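Local coordinates for protein phospholipase C-beta (PLC-beta) (Sepia officinalis, PDB 3QR0) that is a beta-class phospholipase C, a multidomain protein combining a PH domain, EF-hand-like repeats, a TIM-barrel core and a C2 domain, with a calcium ion bound in the model, at residues Thr92-Ser97 and Val123-Ser128; Ala79-Asp84 and Pro100-Cys105; Thr651-Ile656 and His766-Asp771. One frame throughout, in Å; residues are numbered along the deposited sequence.

Contacts 1 and 2 are neighbours in the PH domain, their centres about 10 Å apart, and their segments alternate along the chain. K104 of contact 2 ties them together: its NZ bonds F94 O (2.8 Å) and S96 O, and weakly T92 O, while its backbone O takes a hydrogen bond from A124 N (2.7 Å). Contact 3 pairs two strands of the C2 domain on the opposite side of the chain's centre. Its centre is about 57 Å from that of contact 1 and 54 Å from that of contact 2, with nearest atoms about 43 and 42 Å apart. The calcium ion is held by N339, E368, D370 and E417, none of which belongs to the three contacts.

Contact 1 of 3, residues Thr92-Ser97 and Val123-Ser128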
ATOM      1  N   THR A  92     -24.506  28.306  -8.071  1.00 36.89           N
ATOM      2  CA  THR A  92     -24.166  29.706  -7.865  1.00 37.65           C
ATOM      3  C   THR A  92     -25.085  30.328  -6.811  1.00 38.32           C
ATOM      4  O   THR A  92     -24.628  31.110  -5.988  1.00 38.95           O
ATOM      5  CB  THR A  92     -24.230  30.502  -9.192  1.00 38.47           C
ATOM      6  OG1 THR A  92     -23.144  30.098 -10.042  1.00 37.90           O
ATOM      7  CG2 THR A  92     -24.136  32.005  -8.939  1.00 39.44           C
ATOM      8  N   ASN A  93     -26.365  29.958  -6.827  1.00 38.33           N
ATOM      9  CA  ASN A  93     -27.334  30.434  -5.836  1.00 38.98           C
ATOM     10  C   ASN A  93     -27.271  29.733  -4.469  1.00 38.42           C
ATOM     11  O   ASN A  93     -27.857  30.223  -3.503  1.00 39.20           O
ATOM     12  CB  ASN A  93     -28.758  30.314  -6.393  1.00 39.52           C
ATOM     13  CG  ASN A  93     -28.997  31.218  -7.592  1.00 40.37           C
ATOM     14  OD1 ASN A  93     -28.431  32.307  -7.687  1.00 40.72           O
ATOM     15  ND2 ASN A  93     -29.840  30.768  -8.512  1.00 40.07           N
ATOM     16  N   PHE A  94     -26.571  28.603  -4.384  1.00 37.09           N
ATOM     17  CA  PHE A  94     -26.507  27.818  -3.141  1.00 36.38           C
ATOM     18  C   PHE A  94     -25.565  28.458  -2.122  1.00 36.52           C
ATOM     19  O   PHE A  94     -24.387  28.677  -2.405  1.00 35.80           O
ATOM     20  CB  PHE A  94     -26.051  26.389  -3.447  1.00 35.24           C
ATOM     21  CG  PHE A  94     -26.263  25.422  -2.314  1.00 33.95           C
ATOM     22  CD1 PHE A  94     -27.545  25.025  -1.953  1.00 34.03           C
ATOM     23  CD2 PHE A  94     -25.183  24.889  -1.626  1.00 32.74           C
ATOM     24  CE1 PHE A  94     -27.748  24.123  -0.914  1.00 33.88           C
ATOM     25  CE2 PHE A  94     -25.374  23.986  -0.583  1.00 32.09           C
ATOM     26  CZ  PHE A  94     -26.656  23.601  -0.227  1.00 32.64           C
ATOM     27  N   GLY A  95     -26.085  28.748  -0.931  1.00 37.33           N
ATOM     28  CA  GLY A  95     -25.315  29.471   0.081  1.00 37.83           C
ATOM     29  C   GLY A  95     -25.220  30.933  -0.314  1.00 39.09           C
ATOM     30  O   GLY A  95     -26.239  31.610  -0.419  1.00 40.21           O
ATOM     31  N   SER A  96     -24.007  31.425  -0.549  1.00 39.29           N
ATOM     32  CA  SER A  96     -23.822  32.814  -0.983  1.00 40.61           C
ATOM     33  C   SER A  96     -23.485  32.878  -2.466  1.00 40.51           C
ATOM     34  O   SER A  96     -22.516  32.254  -2.905  1.00 39.67           O
ATOM     35  CB  SER A  96     -22.700  33.483  -0.192  1.00 40.73           C
ATOM     36  OG  SER A  96     -22.552  34.840  -0.588  1.00 42.82           O
ATOM     37  N   SER A  97     -24.269  33.644  -3.224  1.00 41.52           N
ATOM     38  CA  SER A  97     -23.990  33.866  -4.645  1.00 41.71           C
ATOM     39  C   SER A  97     -22.785  34.783  -4.878  1.00 41.75           C
ATOM     40  O   SER A  97     -22.285  34.872  -6.001  1.00 41.70           O
ATOM     41  CB  SER A  97     -25.223  34.425  -5.367  1.00 42.83           C
ATOM     42  OG  SER A  97     -25.602  35.703  -4.872  1.00 44.90           O
ATOM     43  N   VAL A 123     -21.501  20.811  -4.157  1.00 26.22           N
ATOM     44  CA  VAL A 123     -21.335  22.256  -3.996  1.00 26.64           C
ATOM     45  C   VAL A 123     -21.665  22.609  -2.546  1.00 27.06           C
ATOM     46  O   VAL A 123     -22.779  22.349  -2.084  1.00 27.32           O
ATOM     47  CB  VAL A 123     -22.258  23.052  -4.941  1.00 27.52           C
ATOM     48  CG1 VAL A 123     -21.981  24.558  -4.832  1.00 27.81           C
ATOM     49  CG2 VAL A 123     -22.098  22.571  -6.387  1.00 27.09           C
ATOM     50  N   ALA A 124     -20.692  23.167  -1.826  1.00 26.81           N
ATOM     51  CA  ALA A 124     -20.899  23.628  -0.450  1.00 27.31           C
ATOM     52  C   ALA A 124     -21.573  25.001  -0.460  1.00 28.45           C
ATOM     53  O   ALA A 124     -21.680  25.626  -1.509  1.00 28.40           O
ATOM     54  CB  ALA A 124     -19.570  23.702   0.297  1.00 26.57           C
ATOM     55  N   GLU A 125     -22.018  25.460   0.709  1.00 29.61           N
ATOM     56  CA  GLU A 125     -22.632  26.788   0.841  1.00 31.05           C
ATOM     57  C   GLU A 125     -21.600  27.911   0.759  1.00 31.47           C
ATOM     58  O   GLU A 125     -21.946  29.051   0.453  1.00 32.21           O
ATOM     59  CB  GLU A 125     -23.375  26.919   2.170  1.00 31.91           C
ATOM     60  CG  GLU A 125     -24.674  26.142   2.264  1.00 33.19           C
ATOM     61  CD  GLU A 125     -25.177  26.060   3.691  1.00 35.29           C
ATOM     62  OE1 GLU A 125     -24.421  25.558   4.554  1.00 37.04           O
ATOM     63  OE2 GLU A 125     -26.317  26.499   3.951  1.00 37.16           O
ATOM     64  N   ASN A 126     -20.346  27.594   1.070  1.00 31.19           N
ATOM     65  CA  ASN A 126     -19.260  28.573   1.012  1.00 31.64           C
ATOM     66  C   ASN A 126     -17.901  27.887   0.888  1.00 31.10           C
ATOM     67  O   ASN A 126     -17.815  26.658   0.906  1.00 30.02           O
ATOM     68  CB  ASN A 126     -19.307  29.515   2.229  1.00 32.44           C
ATOM     69  CG  ASN A 126     -19.143  28.786   3.551  1.00 32.09           C
ATOM     70  OD1 ASN A 126     -18.163  28.073   3.770  1.00 32.05           O
ATOM     71  ND2 ASN A 126     -20.107  28.967   4.443  1.00 33.46           N
ATOM     72  N   SER A 127     -16.847  28.689   0.760  1.00 31.61           N
ATOM     73  CA  SER A 127     -15.506  28.171   0.516  1.00 31.30           C
ATOM     74  C   SER A 127     -14.884  27.534   1.758  1.00 30.71           C
ATOM     75  O   SER A 127     -14.132  26.574   1.640  1.00 30.01           O
ATOM     76  CB  SER A 127     -14.594  29.273  -0.040  1.00 31.96           C
ATOM     77  OG  SER A 127     -14.321  30.261   0.937  1.00 33.59           O
ATOM     78  N   SER A 128     -15.210  28.053   2.940  1.00 31.20           N
ATOM     79  CA  SER A 128     -14.671  27.512   4.191  1.00 30.84           C
ATOM     80  C   SER A 128     -15.154  26.087   4.474  1.00 29.65           C
ATOM     81  O   SER A 128     -14.373  25.243   4.908  1.00 29.05           O
ATOM     82  CB  SER A 128     -15.031  28.419   5.367  1.00 31.61           C
ATOM     83  OG  SER A 128     -14.435  29.691   5.201  1.00 34.06           O
TER
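The F94 ring presents an edge to the backbone of A124: A124 O lies near the ring plane, 3.6 Å from F94 CD2, and A124 C is in plane at that edge. Two other neighbours come in obliquely, V123 O 3.4 Å and E125 CG 3.6 Å from F94 CE2. The E125 side chain, extended beyond CG, crosses the ring at a slant, with its carboxylate plane turned 38° from the ring plane. F94 reaches this position with CG anti to its backbone N (chi1 -166°). Beside the ring the backbones come very close, the CA atoms of G95 and E125 being 3.9 Å apart; a CB on G95 would fall about 2.0 Å from E125 O, so the approach depends on the missing side chain. E125 O receives a weak hydrogen bond from S96 N (3.3 Å) and a CA-H...O contact from G95 CA (3.4 Å). N126 N-caps the closing PH-domain helix, its OD1 accepting from V129 N. The turn after helix 85-93, gripped by K104 NZ of helix 101-104 through F94 O and S96 O, thus meets the junction between the last strand and helix 127-141, while F94 also rests on K27 and L29 of strand 26-31.

Contact 2 of 3, residues Ala79-Asp84 and Pro100-Cys105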
ATOM      1  N   ALA A  79     -11.187  21.302  -7.725  1.00 30.39           N
ATOM      2  CA  ALA A  79     -12.464  20.615  -7.890  1.00 30.65           C
ATOM      3  C   ALA A  79     -12.951  20.785  -9.331  1.00 31.09           C
ATOM      4  O   ALA A  79     -12.528  21.703 -10.028  1.00 31.43           O
ATOM      5  CB  ALA A  79     -13.487  21.158  -6.915  1.00 30.85           C
ATOM      6  N   LYS A  80     -13.828  19.888  -9.770  1.00 31.42           N
ATOM      7  CA  LYS A  80     -14.417  19.963 -11.107  1.00 32.13           C
ATOM      8  C   LYS A  80     -15.786  20.632 -11.010  1.00 32.69           C
ATOM      9  O   LYS A  80     -16.719  20.042 -10.471  1.00 32.57           O
ATOM     10  CB  LYS A  80     -14.558  18.562 -11.712  1.00 31.91           C
ATOM     11  CG  LYS A  80     -15.206  18.548 -13.096  1.00 33.67           C
ATOM     12  CD  LYS A  80     -15.009  17.217 -13.811  1.00 35.91           C
ATOM     13  CE  LYS A  80     -15.562  17.278 -15.237  1.00 37.66           C
ATOM     14  NZ  LYS A  80     -15.173  16.084 -16.036  1.00 38.43           N
ATOM     15  N   PRO A  81     -15.914  21.869 -11.520  1.00 33.48           N
ATOM     16  CA  PRO A  81     -17.206  22.538 -11.418  1.00 34.05           C
ATOM     17  C   PRO A  81     -18.188  22.029 -12.478  1.00 34.35           C
ATOM     18  O   PRO A  81     -17.757  21.529 -13.520  1.00 33.90           O
ATOM     19  CB  PRO A  81     -16.853  24.004 -11.660  1.00 34.84           C
ATOM     20  CG  PRO A  81     -15.665  23.959 -12.558  1.00 34.65           C
ATOM     21  CD  PRO A  81     -14.928  22.680 -12.258  1.00 33.66           C
ATOM     22  N   PRO A  82     -19.499  22.139 -12.212  1.00 34.96           N
ATOM     23  CA  PRO A  82     -20.475  21.686 -13.199  1.00 35.49           C
ATOM     24  C   PRO A  82     -20.485  22.571 -14.448  1.00 36.33           C
ATOM     25  O   PRO A  82     -20.207  23.765 -14.362  1.00 36.53           O
ATOM     26  CB  PRO A  82     -21.806  21.780 -12.447  1.00 35.87           C
ATOM     27  CG  PRO A  82     -21.586  22.805 -11.408  1.00 36.19           C
ATOM     28  CD  PRO A  82     -20.147  22.697 -11.012  1.00 35.24           C
ATOM     29  N   LYS A  83     -20.775  21.964 -15.596  1.00 36.75           N
ATOM     30  CA  LYS A  83     -20.885  22.681 -16.865  1.00 37.68           C
ATOM     31  C   LYS A  83     -22.340  22.819 -17.314  1.00 38.18           C
ATOM     32  O   LYS A  83     -22.659  23.695 -18.108  1.00 38.56           O
ATOM     33  CB  LYS A  83     -20.073  21.969 -17.948  1.00 37.66           C
ATOM     34  CG  LYS A  83     -18.572  21.942 -17.673  1.00 38.71           C
ATOM     35  CD  LYS A  83     -17.777  21.418 -18.875  1.00 40.97           C
ATOM     36  CE  LYS A  83     -17.858  19.898 -19.009  1.00 41.34           C
ATOM     37  NZ  LYS A  83     -17.608  19.450 -20.419  1.00 42.67           N
ATOM     38  N   ASP A  84     -23.214  21.953 -16.807  1.00 37.86           N
ATOM     39  CA  ASP A  84     -24.639  22.027 -17.110  1.00 38.77           C
ATOM     40  C   ASP A  84     -25.227  23.348 -16.597  1.00 39.24           C
ATOM     41  O   ASP A  84     -24.994  23.736 -15.450  1.00 38.84           O
ATOM     42  CB  ASP A  84     -25.365  20.831 -16.490  1.00 38.53           C
ATOM     43  CG  ASP A  84     -26.863  20.886 -16.692  1.00 40.77           C
ATOM     44  OD1 ASP A  84     -27.359  20.256 -17.654  1.00 42.54           O
ATOM     45  OD2 ASP A  84     -27.547  21.567 -15.895  1.00 43.22           O
ATOM     46  N   PRO A 100     -17.664  32.773  -5.588  1.00 36.56           N
ATOM     47  CA  PRO A 100     -17.590  32.157  -6.915  1.00 36.17           C
ATOM     48  C   PRO A 100     -17.894  30.669  -6.872  1.00 35.02           C
ATOM     49  O   PRO A 100     -17.494  29.983  -5.927  1.00 34.25           O
ATOM     50  CB  PRO A 100     -16.135  32.390  -7.334  1.00 35.95           C
ATOM     51  CG  PRO A 100     -15.732  33.606  -6.606  1.00 37.12           C
ATOM     52  CD  PRO A 100     -16.447  33.550  -5.286  1.00 37.08           C
ATOM     53  N   LEU A 101     -18.592  30.185  -7.891  1.00 34.91           N
ATOM     54  CA  LEU A 101     -19.061  28.808  -7.920  1.00 34.38           C
ATOM     55  C   LEU A 101     -17.955  27.814  -7.591  1.00 33.44           C
ATOM     56  O   LEU A 101     -18.131  26.961  -6.729  1.00 33.14           O
ATOM     57  CB  LEU A 101     -19.677  28.478  -9.283  1.00 34.47           C
ATOM     58  CG  LEU A 101     -20.155  27.034  -9.478  1.00 33.88           C
ATOM     59  CD1 LEU A 101     -21.052  26.589  -8.328  1.00 33.77           C
ATOM     60  CD2 LEU A 101     -20.871  26.889 -10.818  1.00 33.41           C
ATOM     61  N   GLN A 102     -16.814  27.937  -8.261  1.00 33.39           N
ATOM     62  CA  GLN A 102     -15.755  26.942  -8.126  1.00 32.73           C
ATOM     63  C   GLN A 102     -15.136  26.880  -6.725  1.00 32.10           C
ATOM     64  O   GLN A 102     -14.704  25.812  -6.290  1.00 31.32           O
ATOM     65  CB  GLN A 102     -14.664  27.149  -9.177  1.00 32.86           C
ATOM     66  CG  GLN A 102     -13.719  25.954  -9.257  1.00 33.48           C
ATOM     67  CD  GLN A 102     -12.997  25.821 -10.583  1.00 35.10           C
ATOM     68  OE1 GLN A 102     -13.166  26.635 -11.492  1.00 36.98           O
ATOM     69  NE2 GLN A 102     -12.175  24.781 -10.697  1.00 36.07           N
ATOM     70  N   ASP A 103     -15.112  28.012  -6.022  1.00 32.27           N
ATOM     71  CA  ASP A 103     -14.638  28.067  -4.633  1.00 31.96           C
ATOM     72  C   ASP A 103     -15.487  27.210  -3.681  1.00 30.88           C
ATOM     73  O   ASP A 103     -14.997  26.763  -2.639  1.00 30.26           O
ATOM     74  CB  ASP A 103     -14.617  29.520  -4.131  1.00 33.42           C
ATOM     75  CG  ASP A 103     -13.596  30.391  -4.861  1.00 35.28           C
ATOM     76  OD1 ASP A 103     -12.710  29.849  -5.557  1.00 37.72           O
ATOM     77  OD2 ASP A 103     -13.675  31.628  -4.718  1.00 39.10           O
ATOM     78  N   LYS A 104     -16.753  26.981  -4.043  1.00 30.26           N
ATOM     79  CA  LYS A 104     -17.671  26.158  -3.248  1.00 29.51           C
ATOM     80  C   LYS A 104     -17.686  24.670  -3.627  1.00 28.48           C
ATOM     81  O   LYS A 104     -18.277  23.855  -2.914  1.00 28.06           O
ATOM     82  CB  LYS A 104     -19.093  26.703  -3.365  1.00 30.28           C
ATOM     83  CG  LYS A 104     -19.246  28.118  -2.850  1.00 30.84           C
ATOM     84  CD  LYS A 104     -20.692  28.579  -2.842  1.00 30.98           C
ATOM     85  CE  LYS A 104     -21.207  28.896  -4.226  1.00 31.25           C
ATOM     86  NZ  LYS A 104     -22.452  29.706  -4.150  1.00 29.33           N
ATOM     87  N   CYS A 105     -17.048  24.321  -4.740  1.00 27.68           N
ATOM     88  CA  CYS A 105     -17.105  22.954  -5.264  1.00 26.98           C
ATOM     89  C   CYS A 105     -16.155  21.992  -4.555  1.00 25.93           C
ATOM     90  O   CYS A 105     -15.027  22.347  -4.222  1.00 24.86           O
ATOM     91  CB  CYS A 105     -16.820  22.941  -6.769  1.00 26.96           C
ATOM     92  SG  CYS A 105     -18.191  23.615  -7.729  1.00 29.86           S
TER
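Residues A79 to P82 run extended, with A79, P81 and P82 near polyproline values, alongside a weakly bonded turn of helix at about 101-104. That turn closes by i to i+3 bonds, K104 N to L101 O at 3.0 Å and C105 N to Q102 O at 3.2 Å, before the chain straightens into strand 105-110. The CA atoms of P81 and Q102 come within 5.7 Å. Q102 has its CG anti to the backbone N (chi1 -167°) and an extended chain, so the amide crosses P81 obliquely, with Q102 CD 3.8 Å from P81 CG. Its NE2 gives a bent, weak hydrogen bond to A79 O, 3.2 Å long with an angle of 125° at the hydrogen, and another weak one to A76 O.

Segment 79-84 and the turn 101-104 lie in the long connection between the fifth and sixth strands of the PH-domain sheet, 70-75 and 105-110, which also carries helix 85-93; C105 opens the latter strand. C105 turns its SG beside its own backbone N and toward the prolines, 3.9 Å from P82 CD. The A79 methyl lies against the C105 carbonyl, A79 CB to C105 O 3.3 Å, and also touches C105 CB. P82 and L101 meet tip to tip, CG to CD2, at 4.2 Å. Past P82, D84 N-caps helix 85-93: OD2 accepts from I87 N, while OD1 is bonded to S36 OG.

Contact 3 of 3, residues Thr651-Ile656 and His766-Asp771; sequences TIEIKI and HIVAKD
Strands 650-660 and 761-771 are the two inner strands of one four-stranded sheet of the C2-domain beta sandwich, and here segments 651-656 and 766-771 run antiparallel with their axes 4.7 Å apart. Side chains therefore alternate between two faces. I652, I654, I767 and A769 point into the sandwich, where M675 and V673 of strand 669-676 and V719 of strand 718-725 pack against the two isoleucines of the first strand. I654 and I767 run alongside each other, with I654 CD1 3.9 Å from both CG1 and CG2 of I767. Both isoleucines of strand 650-660 hold CG1 beside the backbone N and then fold back at chi2 (-74° for I652, -68° for I654), which carries their CD1 tips toward the partner strand. I652 CD1 thereby comes to 3.7 Å from A769 CB.

The other face bears T651, E653 and K655 opposite K770, V768 and H766, and these are the hydrogen-bonded pairs. In the middle pair E653 N to V768 O and V768 N to E653 O are both 2.9 Å, and each donor lies in the carbonyl plane, on a lone pair. In the end pair K655 N reaches H766 O almost straight, at 174°. The side chains of that pair spread apart at their ends: K655 extends away and curls at its tip to give its NZ to E703 O, and the H766 ring meets that of Y745 edge-to-face. At the other end T651 OG1 bonds K709 O. E653 and V768 instead stand shoulder to shoulder, CB to CB 3.7 Å. The carboxylate of E653 runs on beside the valine, with OE1 4.0 Å from V768 CG2.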
ATOM      1  N   THR A 651      14.156 -18.202  10.875  1.00 29.73           N
ATOM      2  CA  THR A 651      13.205 -19.250  10.538  1.00 29.89           C
ATOM      3  C   THR A 651      11.826 -18.636  10.698  1.00 29.01           C
ATOM      4  O   THR A 651      11.587 -17.880  11.648  1.00 28.66           O
ATOM      5  CB  THR A 651      13.344 -20.484  11.458  1.00 30.93           C
ATOM      6  OG1 THR A 651      14.695 -20.955  11.424  1.00 31.89           O
ATOM      7  CG2 THR A 651      12.423 -21.614  11.003  1.00 31.71           C
ATOM      8  N   ILE A 652      10.943 -18.938   9.747  1.00 28.09           N
ATOM      9  CA  ILE A 652       9.568 -18.477   9.775  1.00 27.46           C
ATOM     10  C   ILE A 652       8.661 -19.686   9.594  1.00 27.85           C
ATOM     11  O   ILE A 652       8.884 -20.507   8.702  1.00 27.93           O
ATOM     12  CB  ILE A 652       9.269 -17.472   8.634  1.00 26.57           C
ATOM     13  CG1 ILE A 652      10.100 -16.193   8.786  1.00 26.37           C
ATOM     14  CG2 ILE A 652       7.778 -17.155   8.593  1.00 26.54           C
ATOM     15  CD1 ILE A 652       9.641 -15.259   9.899  1.00 25.60           C
ATOM     16  N   GLU A 653       7.650 -19.801  10.451  1.00 27.89           N
ATOM     17  CA  GLU A 653       6.632 -20.837  10.308  1.00 28.37           C
ATOM     18  C   GLU A 653       5.270 -20.170  10.325  1.00 27.89           C
ATOM     19  O   GLU A 653       5.006 -19.299  11.160  1.00 27.40           O
ATOM     20  CB  GLU A 653       6.745 -21.889  11.417  1.00 29.33           C
ATOM     21  CG  GLU A 653       8.165 -22.421  11.603  1.00 31.06           C
ATOM     22  CD  GLU A 653       8.274 -23.571  12.593  1.00 34.08           C
ATOM     23  OE1 GLU A 653       7.253 -23.943  13.215  1.00 35.57           O
ATOM     24  OE2 GLU A 653       9.397 -24.103  12.751  1.00 35.57           O
ATOM     25  N   ILE A 654       4.419 -20.544   9.377  1.00 27.54           N
ATOM     26  CA  ILE A 654       3.098 -19.944   9.265  1.00 27.09           C
ATOM     27  C   ILE A 654       2.070 -21.063   9.233  1.00 27.23           C
ATOM     28  O   ILE A 654       2.048 -21.865   8.298  1.00 27.40           O
ATOM     29  CB  ILE A 654       2.954 -19.083   7.986  1.00 26.78           C
ATOM     30  CG1 ILE A 654       4.078 -18.048   7.878  1.00 27.02           C
ATOM     31  CG2 ILE A 654       1.584 -18.404   7.951  1.00 26.80           C
ATOM     32  CD1 ILE A 654       4.037 -16.959   8.917  1.00 27.52           C
ATOM     33  N   LYS A 655       1.246 -21.131  10.274  1.00 27.01           N
ATOM     34  CA  LYS A 655       0.130 -22.062  10.321  1.00 27.32           C
ATOM     35  C   LYS A 655      -1.156 -21.296  10.031  1.00 26.62           C
ATOM     36  O   LYS A 655      -1.530 -20.405  10.793  1.00 26.36           O
ATOM     37  CB  LYS A 655       0.052 -22.723  11.698  1.00 27.89           C
ATOM     38  CG  LYS A 655      -1.032 -23.780  11.820  1.00 29.25           C
ATOM     39  CD  LYS A 655      -1.157 -24.290  13.246  1.00 31.03           C
ATOM     40  CE  LYS A 655      -2.295 -25.293  13.376  1.00 32.84           C
ATOM     41  NZ  LYS A 655      -2.157 -26.435  12.420  1.00 34.08           N
ATOM     42  N   ILE A 656      -1.819 -21.635   8.926  1.00 26.28           N
ATOM     43  CA  ILE A 656      -3.107 -21.042   8.575  1.00 25.65           C
ATOM     44  C   ILE A 656      -4.210 -21.817   9.289  1.00 26.21           C
ATOM     45  O   ILE A 656      -4.427 -22.999   9.012  1.00 27.17           O
ATOM     46  CB  ILE A 656      -3.355 -21.065   7.044  1.00 25.49           C
ATOM     47  CG1 ILE A 656      -2.239 -20.324   6.298  1.00 24.56           C
ATOM     48  CG2 ILE A 656      -4.722 -20.446   6.697  1.00 24.63           C
ATOM     49  CD1 ILE A 656      -2.104 -18.848   6.666  1.00 23.78           C
ATOM     50  N   HIS A 766      -1.094 -18.764  13.193  1.00 24.15           N
ATOM     51  CA  HIS A 766      -0.013 -18.758  14.172  1.00 24.88           C
ATOM     52  C   HIS A 766       1.314 -18.574  13.441  1.00 24.88           C
ATOM     53  O   HIS A 766       1.581 -19.239  12.433  1.00 24.86           O
ATOM     54  CB  HIS A 766       0.028 -20.036  15.002  1.00 25.56           C
ATOM     55  CG  HIS A 766       1.036 -19.993  16.111  1.00 27.22           C
ATOM     56  ND1 HIS A 766       2.348 -20.380  15.943  1.00 27.79           N
ATOM     57  CD2 HIS A 766       0.926 -19.591  17.401  1.00 28.12           C
ATOM     58  CE1 HIS A 766       3.000 -20.229  17.084  1.00 28.64           C
ATOM     59  NE2 HIS A 766       2.159 -19.749  17.983  1.00 28.26           N
ATOM     60  N   ILE A 767       2.140 -17.681  13.969  1.00 24.97           N
ATOM     61  CA  ILE A 767       3.394 -17.303  13.334  1.00 25.32           C
ATOM     62  C   ILE A 767       4.553 -17.589  14.277  1.00 26.29           C
ATOM     63  O   ILE A 767       4.557 -17.133  15.420  1.00 26.13           O
ATOM     64  CB  ILE A 767       3.402 -15.807  12.979  1.00 24.60           C
ATOM     65  CG1 ILE A 767       2.250 -15.483  12.029  1.00 24.76           C
ATOM     66  CG2 ILE A 767       4.762 -15.402  12.372  1.00 24.65           C
ATOM     67  CD1 ILE A 767       2.099 -14.004  11.730  1.00 24.70           C
ATOM     68  N   VAL A 768       5.516 -18.375  13.811  1.00 27.39           N
ATOM     69  CA  VAL A 768       6.792 -18.500  14.502  1.00 28.34           C
ATOM     70  C   VAL A 768       7.796 -17.650  13.741  1.00 28.73           C
ATOM     71  O   VAL A 768       7.891 -17.746  12.516  1.00 28.13           O
ATOM     72  CB  VAL A 768       7.274 -19.950  14.554  1.00 28.97           C
ATOM     73  CG1 VAL A 768       8.727 -20.015  15.001  1.00 29.37           C
ATOM     74  CG2 VAL A 768       6.385 -20.772  15.484  1.00 29.73           C
ATOM     75  N   ALA A 769       8.515 -16.798  14.467  1.00 29.80           N
ATOM     76  CA  ALA A 769       9.607 -16.009  13.903  1.00 30.57           C
ATOM     77  C   ALA A 769      10.720 -15.949  14.927  1.00 31.89           C
ATOM     78  O   ALA A 769      10.536 -15.438  16.030  1.00 32.29           O
ATOM     79  CB  ALA A 769       9.144 -14.607  13.535  1.00 29.91           C
ATOM     80  N   LYS A 770      11.874 -16.483  14.559  1.00 33.23           N
ATOM     81  CA  LYS A 770      12.998 -16.581  15.469  1.00 34.63           C
ATOM     82  C   LYS A 770      14.284 -16.715  14.684  1.00 35.58           C
ATOM     83  O   LYS A 770      14.268 -16.920  13.466  1.00 34.99           O
ATOM     84  CB  LYS A 770      12.832 -17.791  16.393  1.00 35.27           C
ATOM     85  CG  LYS A 770      12.684 -19.115  15.660  1.00 35.95           C
ATOM     86  CD  LYS A 770      12.555 -20.272  16.637  1.00 37.48           C
ATOM     87  CE  LYS A 770      12.329 -21.585  15.912  1.00 38.18           C
ATOM     88  NZ  LYS A 770      11.876 -22.645  16.857  1.00 39.64           N
ATOM     89  N   ASP A 771      15.396 -16.606  15.399  1.00 37.06           N
ATOM     90  CA  ASP A 771      16.702 -16.761  14.799  1.00 38.58           C
ATOM     91  C   ASP A 771      16.894 -18.215  14.381  1.00 40.18           C
ATOM     92  O   ASP A 771      16.434 -19.136  15.067  1.00 40.41           O
ATOM     93  CB  ASP A 771      17.802 -16.316  15.768  1.00 38.98           C
ATOM     94  CG  ASP A 771      17.715 -14.838  16.106  1.00 38.97           C
ATOM     95  OD1 ASP A 771      16.946 -14.112  15.438  1.00 38.81           O
ATOM     96  OD2 ASP A 771      18.415 -14.396  17.043  1.00 40.78           O
TER